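Local structure of Thg1-like uncharacterized protein (Bacillus thuringiensis, 4KGM) at the interface of chains A and B. The protein is a bacterial tRNA(His) guanylyltransferase (Thg1)-like nucleotidyltransferase that binds ATP and magnesium in a polymerase palm-like domain, probably to extend tRNA. Sequence-based numbering; all coordinates share one arbitrary frame. Chains: chain A/B, Thg1-like uncharacterized protein.

Contacts 1 and 2, whose C-alpha centres lie about 15 Å apart, form successive stretches of one two-fold symmetric interface. Both draw on helix 97-119 of each chain and on strand 128-134 of chain A. Contact 1 takes the middle of the helix pair and the start of the strand; contact 2 takes the beginning of the helices and the strand further along, with B:Tyr15 added. Helix side chains of one copy thus bond the strand backbone of the other at both places, and the twins with chains exchanged double the arrangement. Such pairing may help build the four-copy deposited assembly, although the structure alone does not prove it.

Contact 1: the interface of chains A and B. Residues chain A 105, 109, 113, 125-128; chain B 106-107, 109-110.
B:Ser106 and A:Thr109 meet hydroxyl to hydroxyl, joined by a hydrogen bond with 2.6 Å between B:Ser106 OG and A:Thr109 OG1. The serine hydroxyl is anti to its own backbone N (chi1 -174°), which carries it off the helix towards the opposite chain. There it also accepts a nearly straight bond from the backbone amide A:Phe128 N, 2.8 Å from B:Ser106 OG with 170° at the hydrogen. A:Thr109 OG1 is tied back in turn to its own helix, donating to A:Ala105 O at 2.6 Å. Hydroxyls, backbone amide and carbonyl therefore make a continuous polar chain, in which both side-chain oxygens are held by partners on more than one side.

Close packing continues around B:Ala110, whose methyl is set among groups of chain A, including A:Thr109 CG2, 3.7 Å from B:Ala110 CB, and A:Asn113 ND2, 3.5 Å from that same CB. The asparagine amide is fixed in rotation from behind, since A:Asn113 ND2 donates to A:Ala126 O at 2.9 Å while A:Ala126 N donates in plane to a lone pair of A:Asn113 OD1. This second-shell pairing also holds the segment leading to A:Thr127.

The flanks are looser. A:Thr127 CG2 rests on the helix surface at B:Met107, 4.1 Å from B:Met107 CA, and A:Leu125 CD2 stays 3.9 Å from B:Ala110 O; B:Met107 and A:Leu125 themselves lose little surface here. In the fold, the two copies of helix 97-119 pack against each other here, A:Thr109 against B:Thr109, and the loop entering strand 128-134 closes over the helix of the partner.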
ATOM      1  N   ALA A 105      -3.312 -15.376 -12.202  1.00 25.06           N
ATOM      2  CA  ALA A 105      -2.353 -16.470 -12.111  1.00 27.23           C
ATOM      3  C   ALA A 105      -3.082 -17.806 -12.030  1.00 24.97           C
ATOM      4  O   ALA A 105      -2.646 -18.798 -12.614  1.00 28.67           O
ATOM      5  CB  ALA A 105      -1.442 -16.281 -10.907  1.00 19.84           C
ATOM      6  N   THR A 109      -2.865 -20.719 -14.712  1.00 27.39           N
ATOM      7  CA  THR A 109      -2.484 -22.037 -14.223  1.00 21.65           C
ATOM      8  C   THR A 109      -3.455 -23.126 -14.677  1.00 27.91           C
ATOM      9  O   THR A 109      -3.037 -24.199 -15.116  1.00 30.30           O
ATOM     10  CB  THR A 109      -2.396 -22.049 -12.686  1.00 24.88           C
ATOM     11  OG1 THR A 109      -1.410 -21.103 -12.256  1.00 25.58           O
ATOM     12  CG2 THR A 109      -2.020 -23.429 -12.177  1.00 29.20           C
ATOM     13  N   ASN A 113      -2.061 -25.883 -17.590  1.00 31.96           N
ATOM     14  CA  ASN A 113      -1.913 -27.263 -17.148  1.00 28.81           C
ATOM     15  C   ASN A 113      -2.840 -28.215 -17.901  1.00 38.42           C
ATOM     16  O   ASN A 113      -2.435 -29.316 -18.268  1.00 40.24           O
ATOM     17  CB  ASN A 113      -2.141 -27.376 -15.638  1.00 34.26           C
ATOM     18  CG  ASN A 113      -0.902 -27.030 -14.833  1.00 37.26           C
ATOM     19  OD1 ASN A 113       0.204 -27.468 -15.153  1.00 33.11           O
ATOM     20  ND2 ASN A 113      -1.081 -26.240 -13.780  1.00 33.69           N
ATOM     21  N   LEU A 125       3.381 -30.386 -12.494  1.00 32.66           N
ATOM     22  CA  LEU A 125       2.466 -29.251 -12.448  1.00 31.69           C
ATOM     23  C   LEU A 125       3.187 -27.930 -12.694  1.00 27.41           C
ATOM     24  O   LEU A 125       4.222 -27.651 -12.088  1.00 26.75           O
ATOM     25  CB  LEU A 125       1.724 -29.215 -11.113  1.00 29.81           C
ATOM     26  CG  LEU A 125       0.737 -30.363 -10.900  1.00 26.42           C
ATOM     27  CD1 LEU A 125       0.103 -30.286  -9.520  1.00 28.65           C
ATOM     28  CD2 LEU A 125      -0.324 -30.343 -11.990  1.00 26.70           C
ATOM     29  N   ALA A 126       2.635 -27.127 -13.598  1.00 27.86           N
ATOM     30  CA  ALA A 126       3.172 -25.801 -13.875  1.00 30.77           C
ATOM     31  C   ALA A 126       2.483 -24.766 -12.998  1.00 31.59           C
ATOM     32  O   ALA A 126       1.267 -24.815 -12.806  1.00 27.27           O
ATOM     33  CB  ALA A 126       2.996 -25.453 -15.344  1.00 27.20           C
ATOM     34  N   THR A 127       3.264 -23.836 -12.457  1.00 32.30           N
ATOM     35  CA  THR A 127       2.714 -22.755 -11.647  1.00 29.29           C
ATOM     36  C   THR A 127       3.155 -21.393 -12.170  1.00 30.92           C
ATOM     37  O   THR A 127       4.137 -21.284 -12.906  1.00 35.67           O
ATOM     38  CB  THR A 127       3.108 -22.888 -10.163  1.00 29.72           C
ATOM     39  OG1 THR A 127       4.531 -23.007 -10.052  1.00 29.13           O
ATOM     40  CG2 THR A 127       2.447 -24.112  -9.544  1.00 25.89           C
ATOM     41  N   PHE A 128       2.416 -20.357 -11.785  1.00 28.29           N
ATOM     42  CA  PHE A 128       2.679 -19.004 -12.256  1.00 27.09           C
ATOM     43  C   PHE A 128       2.552 -18.008 -11.110  1.00 30.75           C
ATOM     44  O   PHE A 128       1.859 -18.263 -10.125  1.00 26.44           O
ATOM     45  CB  PHE A 128       1.682 -18.619 -13.351  1.00 28.10           C
ATOM     46  CG  PHE A 128       1.768 -19.470 -14.586  1.00 31.02           C
ATOM     47  CD1 PHE A 128       1.110 -20.687 -14.656  1.00 33.25           C
ATOM     48  CD2 PHE A 128       2.488 -19.040 -15.687  1.00 29.39           C
ATOM     49  CE1 PHE A 128       1.185 -21.466 -15.793  1.00 28.79           C
ATOM     50  CE2 PHE A 128       2.566 -19.814 -16.827  1.00 31.76           C
ATOM     51  CZ  PHE A 128       1.914 -21.029 -16.881  1.00 31.37           C
TER
ATOM     52  N   SER B 106      -2.056 -20.096  -7.401  1.00 20.54           N
ATOM     53  CA  SER B 106      -1.571 -20.889  -8.522  1.00 26.17           C
ATOM     54  C   SER B 106      -1.383 -22.343  -8.103  1.00 24.02           C
ATOM     55  O   SER B 106      -1.935 -23.250  -8.725  1.00 24.88           O
ATOM     56  CB  SER B 106      -0.251 -20.325  -9.046  1.00 21.32           C
ATOM     57  OG  SER B 106       0.162 -21.001 -10.221  1.00 22.43           O
ATOM     58  N   MET B 107      -0.603 -22.548  -7.045  1.00 22.33           N
ATOM     59  CA  MET B 107      -0.344 -23.880  -6.509  1.00 23.97           C
ATOM     60  C   MET B 107      -1.638 -24.621  -6.197  1.00 22.51           C
ATOM     61  O   MET B 107      -1.776 -25.803  -6.509  1.00 22.94           O
ATOM     62  CB  MET B 107       0.513 -23.793  -5.246  1.00 25.65           C
ATOM     63  CG  MET B 107       1.959 -23.385  -5.487  1.00 24.67           C
ATOM     64  SD  MET B 107       2.872 -23.215  -3.939  1.00 31.72           S
ATOM     65  CE  MET B 107       4.528 -22.912  -4.555  1.00 32.75           C
ATOM     66  N   THR B 109      -4.654 -24.007  -7.484  1.00 21.61           N
ATOM     67  CA  THR B 109      -5.339 -24.240  -8.749  1.00 21.87           C
ATOM     68  C   THR B 109      -4.798 -25.474  -9.468  1.00 29.49           C
ATOM     69  O   THR B 109      -5.567 -26.310  -9.947  1.00 27.49           O
ATOM     70  CB  THR B 109      -5.202 -23.021  -9.680  1.00 19.48           C
ATOM     71  OG1 THR B 109      -5.660 -21.844  -9.002  1.00 20.39           O
ATOM     72  CG2 THR B 109      -6.009 -23.218 -10.952  1.00 21.74           C
ATOM     73  N   ALA B 110      -3.475 -25.580  -9.534  1.00 26.42           N
ATOM     74  CA  ALA B 110      -2.818 -26.674 -10.245  1.00 26.38           C
ATOM     75  C   ALA B 110      -3.154 -28.034  -9.642  1.00 26.20           C
ATOM     76  O   ALA B 110      -3.568 -28.950 -10.350  1.00 24.71           O
ATOM     77  CB  ALA B 110      -1.309 -26.463 -10.263  1.00 26.23           C
TER

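Contact 2: the interface of chains A and B. Residues chain A 97, 101, 130-132; chain B 15, 98, 102.
Strand 128-134 of the Thg1-family palm-like domain is met along its backbone by B:Gln98 and B:Ser102, residues one turn apart near the start of the partner's helix 97-119. The carboxamide of B:Gln98 caps a backbone N-H of the strand: A:Ala132 N donates to a lone pair of B:Gln98 OE1, in the carbonyl plane, at 2.6 Å and with 164° at the hydrogen. An extended chain beyond CG (chi2 -167°) brings the carboxamide this far from its helix. Its nitrogen is occupied within chain B, B:Gln98 NE2 donating to B:Tyr15 O at 2.6 Å; that oxygen lies in the plane of the amide, although the bond is bent. A further approach of B:Gln98 NE2 to A:Ala132 O is weak. With oxygen and nitrogen each engaged, the rotation of the amide is set, and B:Tyr15 acts as the second-shell residue that positions it.

A:Leu97 covers one face of this flat group, crossing the glutamine at about a right angle and laying its two methyls over it, with A:Leu97 CD1 3.6 Å from B:Gln98 CD. A:Arg131 CA lies on the far side, offset towards the oxygen end, 4.0 Å from B:Gln98 CD. A:Ala101 CB meets B:Gln98 OE1 from beside the amide, nearly level with its plane, at 3.6 Å.

One turn along the helix, B:Ser102 OG sits between its backbone N and carbonyl carbon (chi1 63°), where it can donate to B:Gln98 O at 2.7 Å. The same oxygen accepts from A:Gly130 N, 2.8 Å away from B:Ser102 OG; its approach to A:Gly130 O is at most a weak hydrogen bond that would compete for the hydrogen given to B:Gln98 O. B:Ser102 CB packs on A:Gly130 CA at 3.8 Å.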
ATOM      1  N   LEU A  97      -6.154  -5.240  -5.861  1.00 16.65           N
ATOM      2  CA  LEU A  97      -4.817  -5.664  -6.276  1.00 15.71           C
ATOM      3  C   LEU A  97      -4.576  -7.169  -6.135  1.00 15.21           C
ATOM      4  O   LEU A  97      -4.270  -7.843  -7.116  1.00 15.54           O
ATOM      5  CB  LEU A  97      -3.739  -4.885  -5.514  1.00 13.39           C
ATOM      6  CG  LEU A  97      -2.286  -5.169  -5.914  1.00 13.98           C
ATOM      7  CD1 LEU A  97      -1.977  -4.629  -7.309  1.00 15.36           C
ATOM      8  CD2 LEU A  97      -1.315  -4.601  -4.893  1.00 14.62           C
ATOM      9  N   ALA A 101      -4.303 -10.021  -9.358  1.00 21.29           N
ATOM     10  CA  ALA A 101      -3.056 -10.751  -9.575  1.00 24.99           C
ATOM     11  C   ALA A 101      -3.214 -12.261  -9.392  1.00 21.50           C
ATOM     12  O   ALA A 101      -2.752 -13.042 -10.220  1.00 23.14           O
ATOM     13  CB  ALA A 101      -1.960 -10.216  -8.657  1.00 19.18           C
ATOM     14  N   GLY A 130       1.715 -13.711 -10.320  1.00 32.51           N
ATOM     15  CA  GLY A 130       0.961 -12.626 -10.920  1.00 27.27           C
ATOM     16  C   GLY A 130       1.223 -11.302 -10.234  1.00 26.57           C
ATOM     17  O   GLY A 130       1.386 -11.243  -9.016  1.00 21.73           O
ATOM     18  N   ARG A 131       1.272 -10.235 -11.024  1.00 25.23           N
ATOM     19  CA  ARG A 131       1.454  -8.894 -10.484  1.00 22.88           C
ATOM     20  C   ARG A 131       0.675  -7.882 -11.311  1.00 20.62           C
ATOM     21  O   ARG A 131       0.633  -7.966 -12.539  1.00 23.92           O
ATOM     22  CB  ARG A 131       2.940  -8.526 -10.429  1.00 23.96           C
ATOM     23  CG  ARG A 131       3.632  -8.489 -11.782  1.00 27.53           C
ATOM     24  CD  ARG A 131       5.140  -8.402 -11.629  1.00 26.40           C
ATOM     25  NE  ARG A 131       5.688  -9.607 -11.017  1.00 25.86           N
ATOM     26  CZ  ARG A 131       6.978  -9.796 -10.759  1.00 35.92           C
ATOM     27  NH1 ARG A 131       7.860  -8.852 -11.059  1.00 36.18           N
ATOM     28  NH2 ARG A 131       7.387 -10.928 -10.200  1.00 34.83           N
ATOM     29  N   ALA A 132       0.042  -6.931 -10.633  1.00 21.45           N
ATOM     30  CA  ALA A 132      -0.746  -5.917 -11.320  1.00 20.71           C
ATOM     31  C   ALA A 132      -0.213  -4.522 -11.025  1.00 15.34           C
ATOM     32  O   ALA A 132       0.484  -4.312 -10.030  1.00 13.70           O
ATOM     33  CB  ALA A 132      -2.216  -6.025 -10.932  1.00 19.43           C
TER
ATOM     34  N   TYR B  15       3.690  -0.736  -6.929  1.00 17.06           N
ATOM     35  CA  TYR B  15       2.827  -1.711  -6.279  1.00 22.85           C
ATOM     36  C   TYR B  15       3.574  -2.987  -5.913  1.00 19.94           C
ATOM     37  O   TYR B  15       2.982  -4.059  -5.801  1.00 20.44           O
ATOM     38  CB  TYR B  15       1.588  -1.995  -7.130  1.00 22.07           C
ATOM     39  CG  TYR B  15       0.728  -0.766  -7.283  1.00 18.48           C
ATOM     40  CD1 TYR B  15      -0.178  -0.408  -6.295  1.00 19.74           C
ATOM     41  CD2 TYR B  15       0.854   0.061  -8.390  1.00 18.59           C
ATOM     42  CE1 TYR B  15      -0.952   0.726  -6.414  1.00 23.38           C
ATOM     43  CE2 TYR B  15       0.083   1.197  -8.520  1.00 21.80           C
ATOM     44  CZ  TYR B  15      -0.820   1.525  -7.528  1.00 23.46           C
ATOM     45  OH  TYR B  15      -1.593   2.657  -7.647  1.00 33.68           O
ATOM     46  N   GLN B  98       2.034  -9.579  -3.613  1.00 15.48           N
ATOM     47  CA  GLN B  98       1.416 -10.082  -4.835  1.00 15.18           C
ATOM     48  C   GLN B  98       1.960 -11.449  -5.235  1.00 22.82           C
ATOM     49  O   GLN B  98       1.274 -12.226  -5.894  1.00 25.75           O
ATOM     50  CB  GLN B  98       1.594  -9.091  -5.985  1.00 19.35           C
ATOM     51  CG  GLN B  98       0.869  -7.764  -5.792  1.00 18.30           C
ATOM     52  CD  GLN B  98       0.803  -6.954  -7.073  1.00 18.57           C
ATOM     53  OE1 GLN B  98       0.122  -7.335  -8.025  1.00 17.56           O
ATOM     54  NE2 GLN B  98       1.523  -5.837  -7.110  1.00 15.46           N
ATOM     55  N   SER B 102      -0.548 -14.681  -5.316  1.00 14.90           N
ATOM     56  CA  SER B 102      -0.789 -15.240  -6.640  1.00 17.09           C
ATOM     57  C   SER B 102      -0.273 -16.674  -6.772  1.00 21.74           C
ATOM     58  O   SER B 102      -0.956 -17.532  -7.328  1.00 23.10           O
ATOM     59  CB  SER B 102      -0.195 -14.344  -7.731  1.00 17.15           C
ATOM     60  OG  SER B 102       1.216 -14.261  -7.621  1.00 23.62           O
TER